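Local coordinates for DUF4348 domain-containing protein (Bacteroides fragilis, PDB 3SBU) that is of unknown function but has an NTF2-like, cystatin-like fold and is probably a lipoprotein of the cell envelope, at the interface of chains A and B. Residues are numbered along the deposited sequence; one frame, centred on the assembly and turned at random. Chains: chain A/B, Hypothetical ntf2-like protein.

Contact 1: the interface of chains A and B. Residues chain A 193, 195, 198, 202; chain B 145-148.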
loop_
_atom_site.group_PDB
_atom_site.type_symbol
_atom_site.label_atom_id
_atom_site.label_comp_id
_atom_site.label_asym_id
_atom_site.label_seq_id
_atom_site.Cartn_x
_atom_site.Cartn_y
_atom_site.Cartn_z
ATOM N N THR A 193 -12.765 0.862 2.852
ATOM C CA THR A 193 -12.705 2.296 3.142
ATOM C C THR A 193 -11.422 2.605 3.873
ATOM O O THR A 193 -10.851 1.710 4.477
ATOM C CB THR A 193 -13.938 2.770 3.936
ATOM O OG1 THR A 193 -13.980 2.079 5.174
ATOM C CG2 THR A 193 -15.251 2.598 3.177
ATOM N N ASP A 195 -9.681 5.644 6.605
ATOM C CA ASP A 195 -9.880 6.815 7.456
ATOM C C ASP A 195 -8.741 7.785 7.111
ATOM O O ASP A 195 -7.906 7.439 6.265
ATOM C CB ASP A 195 -9.972 6.472 8.960
ATOM C CG ASP A 195 -8.746 5.834 9.613
ATOM O OD1 ASP A 195 -7.630 5.992 9.071
ATOM O OD2 ASP A 195 -8.899 5.235 10.698
ATOM N N GLN A 198 -5.219 6.376 7.680
ATOM C CA GLN A 198 -4.897 5.343 6.714
ATOM C C GLN A 198 -4.584 5.975 5.357
ATOM O O GLN A 198 -3.702 5.488 4.656
ATOM C CB GLN A 198 -6.025 4.318 6.594
ATOM C CG GLN A 198 -6.200 3.441 7.832
ATOM C CD GLN A 198 -7.473 2.630 7.722
ATOM O OE1 GLN A 198 -8.570 3.148 7.483
ATOM N NE2 GLN A 198 -7.346 1.334 7.750
ATOM N N PHE A 202 -1.201 5.346 3.024
ATOM C CA PHE A 202 -1.364 4.681 1.726
ATOM C C PHE A 202 -1.250 5.610 0.529
ATOM O O PHE A 202 -1.108 5.128 -0.596
ATOM C CB PHE A 202 -2.750 4.017 1.682
ATOM C CG PHE A 202 -2.838 2.695 2.400
ATOM C CD1 PHE A 202 -2.530 1.507 1.741
ATOM C CD2 PHE A 202 -3.182 2.639 3.747
ATOM C CE1 PHE A 202 -2.571 0.288 2.417
ATOM C CE2 PHE A 202 -3.247 1.419 4.419
ATOM C CZ PHE A 202 -2.937 0.250 3.751
ATOM N N PRO B 145 -7.489 -2.594 4.999
ATOM C CA PRO B 145 -6.129 -2.067 5.120
ATOM C C PRO B 145 -5.756 -1.983 6.579
ATOM O O PRO B 145 -6.626 -1.913 7.459
ATOM C CB PRO B 145 -6.235 -0.683 4.476
ATOM C CG PRO B 145 -7.422 -0.797 3.560
ATOM C CD PRO B 145 -8.369 -1.576 4.403
ATOM N N ILE B 146 -4.458 -2.062 6.841
ATOM C CA ILE B 146 -3.909 -1.933 8.188
ATOM C C ILE B 146 -4.350 -0.553 8.777
ATOM O O ILE B 146 -4.426 0.438 8.050
ATOM C CB ILE B 146 -2.367 -2.119 8.124
ATOM C CG1 ILE B 146 -1.754 -2.415 9.513
ATOM C CG2 ILE B 146 -1.644 -0.991 7.349
ATOM C CD1 ILE B 146 -0.524 -3.175 9.416
ATOM N N GLU B 147 -4.721 -0.544 10.059
ATOM C CA GLU B 147 -5.179 0.617 10.844
ATOM C C GLU B 147 -4.095 1.138 11.758
ATOM O O GLU B 147 -2.969 0.630 11.769
ATOM C CB GLU B 147 -6.325 0.185 11.787
ATOM C CG GLU B 147 -7.708 -0.013 11.202
ATOM C CD GLU B 147 -8.673 -0.597 12.225
ATOM O OE1 GLU B 147 -8.246 -0.865 13.376
ATOM O OE2 GLU B 147 -9.852 -0.821 11.863
ATOM N N GLU B 148 -4.478 2.114 12.579
ATOM C CA GLU B 148 -3.641 2.710 13.616
ATOM C C GLU B 148 -3.480 1.689 14.756
ATOM O O GLU B 148 -4.403 0.895 14.988
ATOM C CB GLU B 148 -4.236 4.052 14.123
ATOM C CG GLU B 148 -5.759 4.161 14.146
ATOM C CD GLU B 148 -6.442 4.571 12.850
ATOM O OE1 GLU B 148 -6.763 3.667 12.048
ATOM O OE2 GLU B 148 -6.700 5.783 12.656
#
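A:Gln198, in the short helix 196-201, reaches across to the backbone of the loop B:Pro145 to B:Glu148. From CB its CG stands anti to the carbonyl carbon (chi1 -69°) and the chain runs on extended, which carries the amide to the facing loop. CG of A:Gln198 already lies 3.5 Å from the carbonyl O of B:Ile146. At the tip the two halves of the amide part company. NE2 turns to chain B and gives a hydrogen bond to O of B:Ile146, 3.1 Å long and nearly straight at the hydrogen (166°). The acceptor sits in the plane of the A:Gln198 amide, but the donor stands well above the carbonyl plane of B:Ile146, off its lone pairs. NE2 also passes 3.3 Å from the carbonyl O of B:Pro145. OE1 turns back on its own chain and accepts from the backbone N of A:Asp195, in the carbonyl plane and on a lone pair, which fixes the amide's rotation.

A:Asp195 returns the favour as a helix N-cap: its OD1 takes the backbone N of A:Gln198 at 2.8 Å. The other branch, OD2, meets the B:Glu148 carboxylate tip to tip, pointing between OE1 and OE2, 3.0 Å from each, with the two planes nearly perpendicular. Both groups can only accept unless one is protonated, which might be so; otherwise they repel, and the placement is doubtful.

Beyond the helix, A:Phe202 offers the far edge of its ring. CZ packs 3.5 Å from CB of B:Pro145, the two side chains crossing at about a right angle, and lies 4.0 Å from CG2 of B:Ile146, while O of B:Ile146 lies in plane at the ring edge. The patch sets helix 196-201 and the residues at its two ends against a loop of chain B, helping hold the copies together in this assembly, which may not be the biological one.

Contact 2: the interface of chains A and B. Residues chain A 178, 180, 190, 192-194; chain B 67-68, 123, 143-145.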
loop_
_atom_site.group_PDB
_atom_site.type_symbol
_atom_site.label_atom_id
_atom_site.label_comp_id
_atom_site.label_asym_id
_atom_site.label_seq_id
_atom_site.Cartn_x
_atom_site.Cartn_y
_atom_site.Cartn_z
ATOM N N PHE A 178 -11.957 2.919 -1.037
ATOM C CA PHE A 178 -10.688 2.349 -1.453
ATOM C C PHE A 178 -10.928 1.063 -2.183
ATOM O O PHE A 178 -11.561 0.135 -1.669
ATOM C CB PHE A 178 -9.746 2.143 -0.254
ATOM C CG PHE A 178 -8.349 1.680 -0.545
ATOM C CD1 PHE A 178 -7.587 2.296 -1.519
ATOM C CD2 PHE A 178 -7.764 0.682 0.221
ATOM C CE1 PHE A 178 -6.287 1.883 -1.750
ATOM C CE2 PHE A 178 -6.453 0.302 0.017
ATOM C CZ PHE A 178 -5.725 0.899 -0.965
ATOM N N THR A 180 -8.999 -2.052 -3.970
ATOM C CA THR A 180 -7.686 -2.654 -4.111
ATOM C C THR A 180 -7.822 -4.153 -4.446
ATOM O O THR A 180 -8.914 -4.613 -4.770
ATOM C CB THR A 180 -6.815 -2.369 -2.855
ATOM O OG1 THR A 180 -5.472 -2.715 -3.167
ATOM C CG2 THR A 180 -7.284 -3.113 -1.615
ATOM N N LEU A 190 -11.195 -5.938 -4.054
ATOM C CA LEU A 190 -11.555 -5.700 -2.666
ATOM C C LEU A 190 -11.994 -4.248 -2.508
ATOM O O LEU A 190 -11.210 -3.323 -2.741
ATOM C CB LEU A 190 -10.401 -6.047 -1.717
ATOM C CG LEU A 190 -10.564 -5.606 -0.234
ATOM C CD1 LEU A 190 -11.503 -6.531 0.516
ATOM C CD2 LEU A 190 -9.255 -5.650 0.462
ATOM N N THR A 192 -13.101 -1.445 0.045
ATOM C CA THR A 192 -13.029 -1.151 1.472
ATOM C C THR A 192 -13.066 0.369 1.643
ATOM O O THR A 192 -13.358 1.082 0.679
ATOM C CB THR A 192 -11.760 -1.838 2.079
ATOM O OG1 THR A 192 -11.787 -1.702 3.483
ATOM C CG2 THR A 192 -10.455 -1.234 1.574
ATOM N N THR A 193 -12.765 0.862 2.852
ATOM C CA THR A 193 -12.705 2.296 3.142
ATOM C C THR A 193 -11.422 2.605 3.873
ATOM O O THR A 193 -10.851 1.710 4.477
ATOM C CB THR A 193 -13.938 2.770 3.936
ATOM O OG1 THR A 193 -13.980 2.079 5.174
ATOM C CG2 THR A 193 -15.251 2.598 3.177
ATOM N N LEU A 194 -10.939 3.855 3.778
ATOM C CA LEU A 194 -9.775 4.373 4.515
ATOM C C LEU A 194 -10.193 5.554 5.368
ATOM O O LEU A 194 -10.927 6.409 4.871
ATOM C CB LEU A 194 -8.628 4.865 3.598
ATOM C CG LEU A 194 -7.976 3.910 2.613
ATOM C CD1 LEU A 194 -7.073 4.670 1.684
ATOM C CD2 LEU A 194 -7.153 2.826 3.315
ATOM N N ASN B 67 -15.222 -4.934 5.487
ATOM C CA ASN B 67 -14.146 -4.471 4.632
ATOM C C ASN B 67 -13.905 -3.004 5.025
ATOM O O ASN B 67 -14.277 -2.069 4.315
ATOM C CB ASN B 67 -14.504 -4.701 3.167
ATOM C CG ASN B 67 -14.549 -6.161 2.801
ATOM O OD1 ASN B 67 -15.536 -6.670 2.266
ATOM N ND2 ASN B 67 -13.488 -6.874 3.107
ATOM N N GLY B 68 -13.348 -2.830 6.220
ATOM C CA GLY B 68 -13.141 -1.520 6.827
ATOM C C GLY B 68 -14.469 -1.061 7.399
ATOM O O GLY B 68 -14.998 -1.703 8.314
HETATM N N MSE B 123 -2.352 -5.028 4.518
HETATM C CA MSE B 123 -3.693 -5.545 4.703
HETATM C C MSE B 123 -3.718 -6.413 5.948
HETATM O O MSE B 123 -2.701 -7.011 6.311
HETATM C CB MSE B 123 -4.116 -6.348 3.482
HETATM C CG MSE B 123 -4.127 -5.550 2.181
HETATM SE SE MSE B 123 -5.428 -4.107 2.113
HETATM C CE MSE B 123 -6.947 -5.153 2.638
ATOM N N LEU B 143 -11.585 -7.824 6.917
ATOM C CA LEU B 143 -10.531 -7.866 5.903
ATOM C C LEU B 143 -10.402 -6.450 5.393
ATOM O O LEU B 143 -11.302 -5.962 4.731
ATOM C CB LEU B 143 -10.833 -8.865 4.769
ATOM C CG LEU B 143 -9.738 -8.961 3.700
ATOM C CD1 LEU B 143 -8.448 -9.568 4.286
ATOM C CD2 LEU B 143 -10.213 -9.751 2.497
ATOM N N ARG B 144 -9.331 -5.765 5.753
ATOM C CA ARG B 144 -9.209 -4.340 5.428
ATOM C C ARG B 144 -7.762 -3.860 5.439
ATOM O O ARG B 144 -6.888 -4.590 5.943
ATOM C CB ARG B 144 -9.974 -3.538 6.506
ATOM C CG ARG B 144 -9.514 -3.907 7.908
ATOM C CD ARG B 144 -9.557 -2.772 8.910
ATOM N NE ARG B 144 -9.325 -3.323 10.246
ATOM C CZ ARG B 144 -8.127 -3.559 10.775
ATOM N NH1 ARG B 144 -7.022 -3.226 10.113
ATOM N NH2 ARG B 144 -8.025 -4.086 11.989
ATOM N N PRO B 145 -7.489 -2.594 4.999
ATOM C CA PRO B 145 -6.129 -2.067 5.120
ATOM C C PRO B 145 -5.756 -1.983 6.579
ATOM O O PRO B 145 -6.626 -1.913 7.459
ATOM C CB PRO B 145 -6.235 -0.683 4.476
ATOM C CG PRO B 145 -7.422 -0.797 3.560
ATOM C CD PRO B 145 -8.369 -1.576 4.403
#
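A:Thr192, on strand 189-194 of this NTF2-like protein, meets chain B with both branches of its side chain. OG1, anti to the backbone N (chi1 -172°), gives its hydroxyl hydrogen to the carbonyl O of B:Asn67 at 2.7 Å. It comes from well above the carbonyl plane rather than onto a lone pair. The methyl CG2 goes to B:Pro145 tip to tip, 3.5 Å from CD.

The proline's CG lies 3.6 Å from CD2 of A:Leu194, whose side chain crosses it at about a right angle, and 3.7 Å from CD2 of A:Phe178, which slides past in the opposite direction. A:Leu190 splits its methyls: CD1 faces the side-chain amide of B:Asn67, 3.8 Å from CG, and touches CD2 of B:Leu143, while CD2 points tip to tip at the methyl CE of selenomethionine B:Met123, a tight 3.2 Å away.

Behind these contacts, the ring of A:Phe178 is held between CB of A:Thr180 on one face and CD1 of A:Leu194 on the other, both offset toward the rim. In chain B, ND2 of B:Asn67 donates a hydrogen bond to the carbonyl O of B:Leu143, 2.9 Å, in the carbonyl plane and on a lone pair. This steadies the amide beside A:Leu190 and ties strand 65-67 to the proline's loop. NH1 of B:Arg144 hydrogen-bonds to the carbonyl O of B:Pro145 at 3.0 Å, that oxygen in the guanidinium plane but the donor tilted from the carbonyl plane.

The C-alpha centres of contact 1 and contact 2 lie about 8 Å apart, so the two are neighbouring parts of one interface. They share A:Thr193 and B:Pro145. On chain A, strand 189-194 runs almost directly into helix 196-201, so contact 2 uses the strand and contact 1 the helix that follows and the residues flanking it. On chain B the loop through B:Pro145 serves both, and contact 2 adds B:Asn67, B:Gly68 and B:Met123. Different segments of the two copies meet, and the whole interface is not an exact two-fold. The structure alone does not show whether this pairing is the biological one.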